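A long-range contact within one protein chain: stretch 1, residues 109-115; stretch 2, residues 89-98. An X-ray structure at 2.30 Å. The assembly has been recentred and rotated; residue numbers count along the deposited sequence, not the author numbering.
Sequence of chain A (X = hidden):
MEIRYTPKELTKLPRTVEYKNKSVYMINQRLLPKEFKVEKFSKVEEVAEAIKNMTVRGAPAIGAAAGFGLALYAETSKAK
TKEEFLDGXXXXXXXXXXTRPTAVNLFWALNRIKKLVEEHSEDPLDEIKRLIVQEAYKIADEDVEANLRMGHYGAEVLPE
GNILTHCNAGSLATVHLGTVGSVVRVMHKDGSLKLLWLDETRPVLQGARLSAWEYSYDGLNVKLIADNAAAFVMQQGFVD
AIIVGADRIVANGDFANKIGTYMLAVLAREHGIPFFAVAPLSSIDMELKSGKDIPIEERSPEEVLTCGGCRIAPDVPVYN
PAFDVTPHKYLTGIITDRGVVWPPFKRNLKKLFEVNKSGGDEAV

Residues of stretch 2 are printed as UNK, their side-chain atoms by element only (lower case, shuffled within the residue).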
ATOM      1  N   ALA A 109     -11.497  25.759  18.766  1.00 41.85           N
ATOM      2  CA  ALA A 109     -12.669  25.468  19.574  1.00 43.34           C
ATOM      3  C   ALA A 109     -12.515  26.094  20.964  1.00 44.00           C
ATOM      4  O   ALA A 109     -13.440  26.775  21.443  1.00 41.80           O
ATOM      5  CB  ALA A 109     -12.883  23.984  19.668  1.00 46.91           C
ATOM      6  N   LEU A 110     -11.347  25.866  21.576  1.00 39.96           N
ATOM      7  CA  LEU A 110     -11.054  26.345  22.889  1.00 41.72           C
ATOM      8  C   LEU A 110     -11.045  27.866  22.904  1.00 45.07           C
ATOM      9  O   LEU A 110     -11.646  28.461  23.778  1.00 51.77           O
ATOM     10  CB  LEU A 110      -9.700  25.814  23.358  1.00 40.45           C
ATOM     11  CG  LEU A 110      -9.677  24.322  23.657  1.00 43.82           C
ATOM     12  CD1 LEU A 110      -8.281  23.883  24.087  1.00 43.10           C
ATOM     13  CD2 LEU A 110     -10.716  23.965  24.710  1.00 41.15           C
ATOM     14  N   ASN A 111     -10.332  28.465  21.954  1.00 42.77           N
ATOM     15  CA  ASN A 111     -10.229  29.905  21.853  1.00 43.42           C
ATOM     16  C   ASN A 111     -11.590  30.573  21.619  1.00 36.29           C
ATOM     17  O   ASN A 111     -11.810  31.694  22.046  1.00 41.34           O
ATOM     18  CB  ASN A 111      -9.278  30.325  20.733  1.00 51.12           C
ATOM     19  CG  ASN A 111      -8.019  30.911  21.315  1.00 61.56           C
ATOM     20  OD1 ASN A 111      -7.097  30.178  21.680  1.00 70.76           O
ATOM     21  ND2 ASN A 111      -8.024  32.225  21.481  1.00 65.76           N
ATOM     22  N   ARG A 112     -12.452  29.931  20.841  1.00 36.26           N
ATOM     23  CA  ARG A 112     -13.812  30.413  20.590  1.00 40.68           C
ATOM     24  C   ARG A 112     -14.591  30.538  21.917  1.00 42.66           C
ATOM     25  O   ARG A 112     -15.358  31.482  22.099  1.00 39.57           O
ATOM     26  CB  ARG A 112     -14.519  29.434  19.655  1.00 41.46           C
ATOM     27  CG  ARG A 112     -15.957  29.798  19.316  1.00 43.43           C
ATOM     28  CD  ARG A 112     -16.527  28.887  18.239  1.00 42.38           C
ATOM     29  NE  ARG A 112     -17.974  29.026  18.098  1.00 38.71           N
ATOM     30  CZ  ARG A 112     -18.658  28.465  17.135  1.00 39.61           C
ATOM     31  NH1 ARG A 112     -18.027  27.647  16.305  1.00 42.08           N
ATOM     32  NH2 ARG A 112     -19.949  28.718  16.988  1.00 39.79           N
ATOM     33  N   ILE A 113     -14.393  29.573  22.828  1.00 38.40           N
ATOM     34  CA  ILE A 113     -15.109  29.557  24.105  1.00 39.45           C
ATOM     35  C   ILE A 113     -14.462  30.542  25.094  1.00 42.26           C
ATOM     36  O   ILE A 113     -15.145  31.396  25.643  1.00 40.68           O
ATOM     37  CB  ILE A 113     -15.181  28.129  24.643  1.00 35.11           C
ATOM     38  CG1 ILE A 113     -16.018  27.274  23.685  1.00 34.39           C
ATOM     39  CG2 ILE A 113     -15.703  28.131  26.078  1.00 35.27           C
ATOM     40  CD1 ILE A 113     -16.198  25.855  24.138  1.00 37.60           C
ATOM     41  N   LYS A 114     -13.161  30.382  25.326  1.00 42.24           N
ATOM     42  CA  LYS A 114     -12.301  31.346  26.015  1.00 53.30           C
ATOM     43  C   LYS A 114     -12.717  32.795  25.681  1.00 53.33           C
ATOM     44  O   LYS A 114     -13.016  33.571  26.588  1.00 47.22           O
ATOM     45  CB  LYS A 114     -10.849  31.033  25.640  1.00 57.13           C
ATOM     46  CG  LYS A 114      -9.811  32.099  25.949  1.00 69.22           C
ATOM     47  CD  LYS A 114      -9.446  32.201  27.407  1.00 78.54           C
ATOM     48  CE  LYS A 114      -8.023  32.684  27.614  1.00 83.09           C
ATOM     49  NZ  LYS A 114      -7.717  32.804  29.059  1.00 87.75           N
ATOM     50  N   LYS A 115     -12.770  33.140  24.386  1.00 50.07           N
ATOM     51  CA  LYS A 115     -13.029  34.505  23.942  1.00 46.78           C
ATOM     52  C   LYS A 115     -14.463  34.909  24.311  1.00 45.98           C
ATOM     53  O   LYS A 115     -14.701  36.033  24.710  1.00 45.66           O
ATOM     54  CB  LYS A 115     -12.837  34.665  22.426  1.00 58.47           C
ATOM     55  CG  LYS A 115     -12.348  36.030  21.940  1.00 69.63           C
ATOM     56  CD  LYS A 115     -12.499  37.168  22.959  1.00 86.99           C
ATOM     57  CE  LYS A 115     -11.716  38.425  22.637  1.00 96.79           C
ATOM     58  NZ  LYS A 115     -12.601  39.481  22.090  1.00104.59           N
ATOM     59  N   UNK A  89     -11.570  27.750  35.071  1.00 40.83           N
ATOM     60  CA  UNK A  89     -11.825  27.687  33.654  1.00 41.97           C
ATOM     61  C   UNK A  89     -10.521  27.856  32.856  1.00 48.01           C
ATOM     62  O   UNK A  89     -10.278  27.142  31.879  1.00 42.16           O
ATOM     63  c   UNK A  89     -12.159  29.814  29.669  1.00 40.16           C
ATOM     64  c   UNK A  89     -12.936  28.885  31.742  1.00 41.48           C
ATOM     65  c   UNK A  89     -13.103  29.079  28.981  1.00 43.98           C
ATOM     66  c   UNK A  89     -12.080  29.725  31.048  1.00 40.96           C
ATOM     67  c   UNK A  89     -13.867  28.135  31.037  1.00 38.14           C
ATOM     68  c   UNK A  89     -13.975  28.258  29.665  1.00 38.83           C
ATOM     69  c   UNK A  89     -12.826  28.757  33.237  1.00 40.87           C
ATOM     70  N   UNK A  90      -9.710  28.843  33.249  1.00 55.72           N
ATOM     71  CA  UNK A  90      -8.387  29.055  32.658  1.00 56.46           C
ATOM     72  C   UNK A  90      -7.528  27.793  32.848  1.00 47.88           C
ATOM     73  O   UNK A  90      -6.919  27.312  31.904  1.00 42.79           O
ATOM     74  c   UNK A  90      -6.063  30.829  31.348  1.00 78.64           C
ATOM     75  o   UNK A  90      -5.173  30.146  31.887  1.00 83.87           O
ATOM     76  c   UNK A  90      -7.725  30.301  33.254  1.00 62.07           C
ATOM     77  o   UNK A  90      -6.021  31.178  30.151  1.00 76.85           O
ATOM     78  c   UNK A  90      -7.244  31.283  32.199  1.00 73.24           C
ATOM     79  N   UNK A  91      -7.487  27.226  34.057  1.00 42.02           N
ATOM     80  CA  UNK A  91      -6.730  25.988  34.237  1.00 45.08           C
ATOM     81  C   UNK A  91      -7.220  24.911  33.256  1.00 46.85           C
ATOM     82  O   UNK A  91      -6.416  24.219  32.630  1.00 47.27           O
ATOM     83  c   UNK A  91      -5.029  26.093  39.052  1.00 64.84           C
ATOM     84  c   UNK A  91      -6.836  25.443  35.658  1.00 49.59           C
ATOM     85  c   UNK A  91      -6.049  25.535  38.076  1.00 64.52           C
ATOM     86  n   UNK A  91      -4.948  27.572  38.969  1.00 62.34           N
ATOM     87  c   UNK A  91      -5.829  26.019  36.642  1.00 60.33           C
ATOM     88  N   UNK A  92      -8.545  24.780  33.119  1.00 44.73           N
ATOM     89  CA  UNK A  92      -9.123  23.745  32.305  1.00 45.62           C
ATOM     90  C   UNK A  92      -8.820  24.006  30.813  1.00 40.88           C
ATOM     91  O   UNK A  92      -8.546  23.079  30.062  1.00 36.50           O
ATOM     92  c   UNK A  92     -10.600  23.644  32.599  1.00 46.47           C
ATOM     93  N   UNK A  93      -8.871  25.271  30.401  1.00 40.06           N
ATOM     94  CA  UNK A  93      -8.513  25.689  29.055  1.00 46.60           C
ATOM     95  C   UNK A  93      -7.092  25.234  28.708  1.00 49.26           C
ATOM     96  O   UNK A  93      -6.875  24.677  27.638  1.00 45.75           O
ATOM     97  c   UNK A  93      -7.950  27.811  27.728  1.00 48.82           C
ATOM     98  c   UNK A  93      -6.657  28.950  25.517  1.00 56.44           C
ATOM     99  c   UNK A  93      -7.942  28.442  25.392  1.00 54.33           C
ATOM    100  o   UNK A  93      -6.035  29.521  24.441  1.00 59.67           O
ATOM    101  c   UNK A  93      -8.568  27.869  26.490  1.00 48.68           C
ATOM    102  c   UNK A  93      -8.645  27.203  28.917  1.00 46.13           C
ATOM    103  c   UNK A  93      -6.016  28.890  26.746  1.00 57.05           C
ATOM    104  c   UNK A  93      -6.668  28.339  27.842  1.00 54.81           C
ATOM    105  N   UNK A  94      -6.157  25.470  29.632  1.00 51.36           N
ATOM    106  CA  UNK A  94      -4.742  25.142  29.478  1.00 54.64           C
ATOM    107  C   UNK A  94      -4.520  23.628  29.425  1.00 51.92           C
ATOM    108  O   UNK A  94      -3.738  23.160  28.611  1.00 52.24           O
ATOM    109  c   UNK A  94      -3.643  27.215  30.460  1.00 61.66           C
ATOM    110  o   UNK A  94      -1.729  26.949  29.056  1.00 75.19           O
ATOM    111  o   UNK A  94      -3.226  28.485  28.488  1.00 76.64           O
ATOM    112  c   UNK A  94      -3.902  25.731  30.616  1.00 57.98           C
ATOM    113  c   UNK A  94      -2.803  27.578  29.245  1.00 73.13           C
ATOM    114  N   UNK A  95      -5.163  22.877  30.316  1.00 47.25           N
ATOM    115  CA  UNK A  95      -5.035  21.430  30.310  1.00 44.58           C
ATOM    116  C   UNK A  95      -5.437  20.876  28.931  1.00 49.56           C
ATOM    117  O   UNK A  95      -4.779  20.001  28.368  1.00 51.79           O
ATOM    118  c   UNK A  95      -6.072  19.335  31.261  1.00 48.83           C
ATOM    119  c   UNK A  95      -5.909  20.579  34.050  1.00 51.29           C
ATOM    120  c   UNK A  95      -5.845  20.824  31.468  1.00 47.23           C
ATOM    121  c   UNK A  95      -5.166  21.110  32.815  1.00 52.07           C
ATOM    122  N   UNK A  96      -6.506  21.418  28.351  1.00 49.40           N
ATOM    123  CA  UNK A  96      -7.054  20.882  27.131  1.00 47.05           C
ATOM    124  C   UNK A  96      -6.246  21.371  25.915  1.00 55.85           C
ATOM    125  O   UNK A  96      -6.130  20.651  24.886  1.00 50.95           O
ATOM    126  c   UNK A  96      -9.421  20.589  28.093  1.00 44.10           C
ATOM    127  c   UNK A  96     -10.733  21.324  28.295  1.00 39.98           C
ATOM    128  c   UNK A  96      -8.531  21.284  27.062  1.00 45.91           C
ATOM    129  c   UNK A  96      -9.662  19.146  27.686  1.00 44.10           C
ATOM    130  N   UNK A  97      -5.692  22.584  26.028  1.00 56.09           N
ATOM    131  CA  UNK A  97      -4.886  23.188  24.976  1.00 61.18           C
ATOM    132  C   UNK A  97      -3.652  22.315  24.702  1.00 65.33           C
ATOM    133  O   UNK A  97      -3.314  22.078  23.537  1.00 69.08           O
ATOM    134  c   UNK A  97      -3.945  25.478  24.253  1.00 65.17           C
ATOM    135  c   UNK A  97      -3.230  27.794  23.635  1.00 75.10           C
ATOM    136  c   UNK A  97      -3.354  26.773  24.744  1.00 69.50           C
ATOM    137  n   UNK A  97      -3.202  29.180  24.161  1.00 79.29           N
ATOM    138  c   UNK A  97      -4.485  24.611  25.379  1.00 63.72           C
ATOM    139  N   UNK A  98      -3.029  21.807  25.778  1.00 66.22           N
ATOM    140  CA  UNK A  98      -1.715  21.136  25.758  1.00 64.33           C
ATOM    141  C   UNK A  98      -1.885  19.610  25.676  1.00 61.42           C
ATOM    142  O   UNK A  98      -1.239  18.860  26.393  1.00 57.44           O
ATOM    143  o   UNK A  98      -1.046  23.575  28.243  1.00 83.20           O
ATOM    144  c   UNK A  98      -0.813  23.059  27.150  1.00 73.02           C
ATOM    145  n   UNK A  98      -0.518  23.784  26.082  1.00 68.76           N
ATOM    146  c   UNK A  98      -0.880  21.553  26.975  1.00 61.44           C
TER

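Position 89 has seven side-chain carbons, one leading into a six-carbon ring whose edge meets Ile113 and Lys114; it is Phe89. Its CA-to-CB bond points toward stretch 1; Phe89 CE2 lies 4.0 Å from Ile113 CG2, and Phe89 CZ 3.8 Å from Lys114 CA. A flat, apolar ring suits this buried place, since it can reach the neighbouring backbone without leaving a polar atom unpaired.

Position 90 has three carbons, the last bearing two oxygens; one oxygen approaches the amine of Lys114. This carboxylate is Glu90, and Lys114 NZ donates to Glu90 OE2 at 2.6 Å, a hydrogen-bonded salt bridge. The CA-to-CB bond points sideways, but the flexible chain brings the charge nearer.

Position 91 has four carbons in a row ending in nitrogen and touches nothing on stretch 1: Lys91, an exposed lysine whose amine can remain in solvent. Position 92 shows a single carbon, also out of reach; it is Ala92, a small residue in a buried setting.

Position 93 again has one carbon and a six-carbon ring, now bearing an oxygen. The ring lies by Leu110 CB with Lys114 CG over one face, and the oxygen approaches Asn111 OD1 near the ring plane: Tyr93. Tyr93 CE1 is 3.8 Å from Leu110 CB, and Tyr93 OH donates to Asn111 OD1 at 3.0 Å. The ring thus fills buried space while its hydroxyl finds a partner at the margin.

Position 94, three carbons and two oxygens without contact to stretch 1, is Glu94, partly exposed, so its charge can meet solvent. Position 95 has four carbons forked at the first, one arm two carbons long, and touches nothing on stretch 1: Ile95, pointing away and exposed. Position 96 has four carbons, forked at the second, and its CB lies 4.0 Å from Leu110 CD1: Leu96, an apolar match in a buried place.

Position 97 has four carbons in a row and a nitrogen, and its backbone N lies 3.5 Å from Leu110 CD1: Lys97, whose extended side chain lets Lys97 NZ donate to Tyr93 OH at 2.9 Å. Position 98, two carbons with an oxygen and a nitrogen, free of contact with stretch 1, is Asn98, the first residue to leave helical geometry.

The two helices run nearly antiparallel, at 169°, with axes 10.7 Å apart at closest approach. Phe89, Tyr93 and Leu96, spaced by roughly one helical turn, present a shared face to Leu110, Ile113 and Lys114. Apolar packing is joined by two polar links, Lys114 to Glu90 and Tyr93 to Asn111.

Stretch 2 89-98: FEKAYEILKN
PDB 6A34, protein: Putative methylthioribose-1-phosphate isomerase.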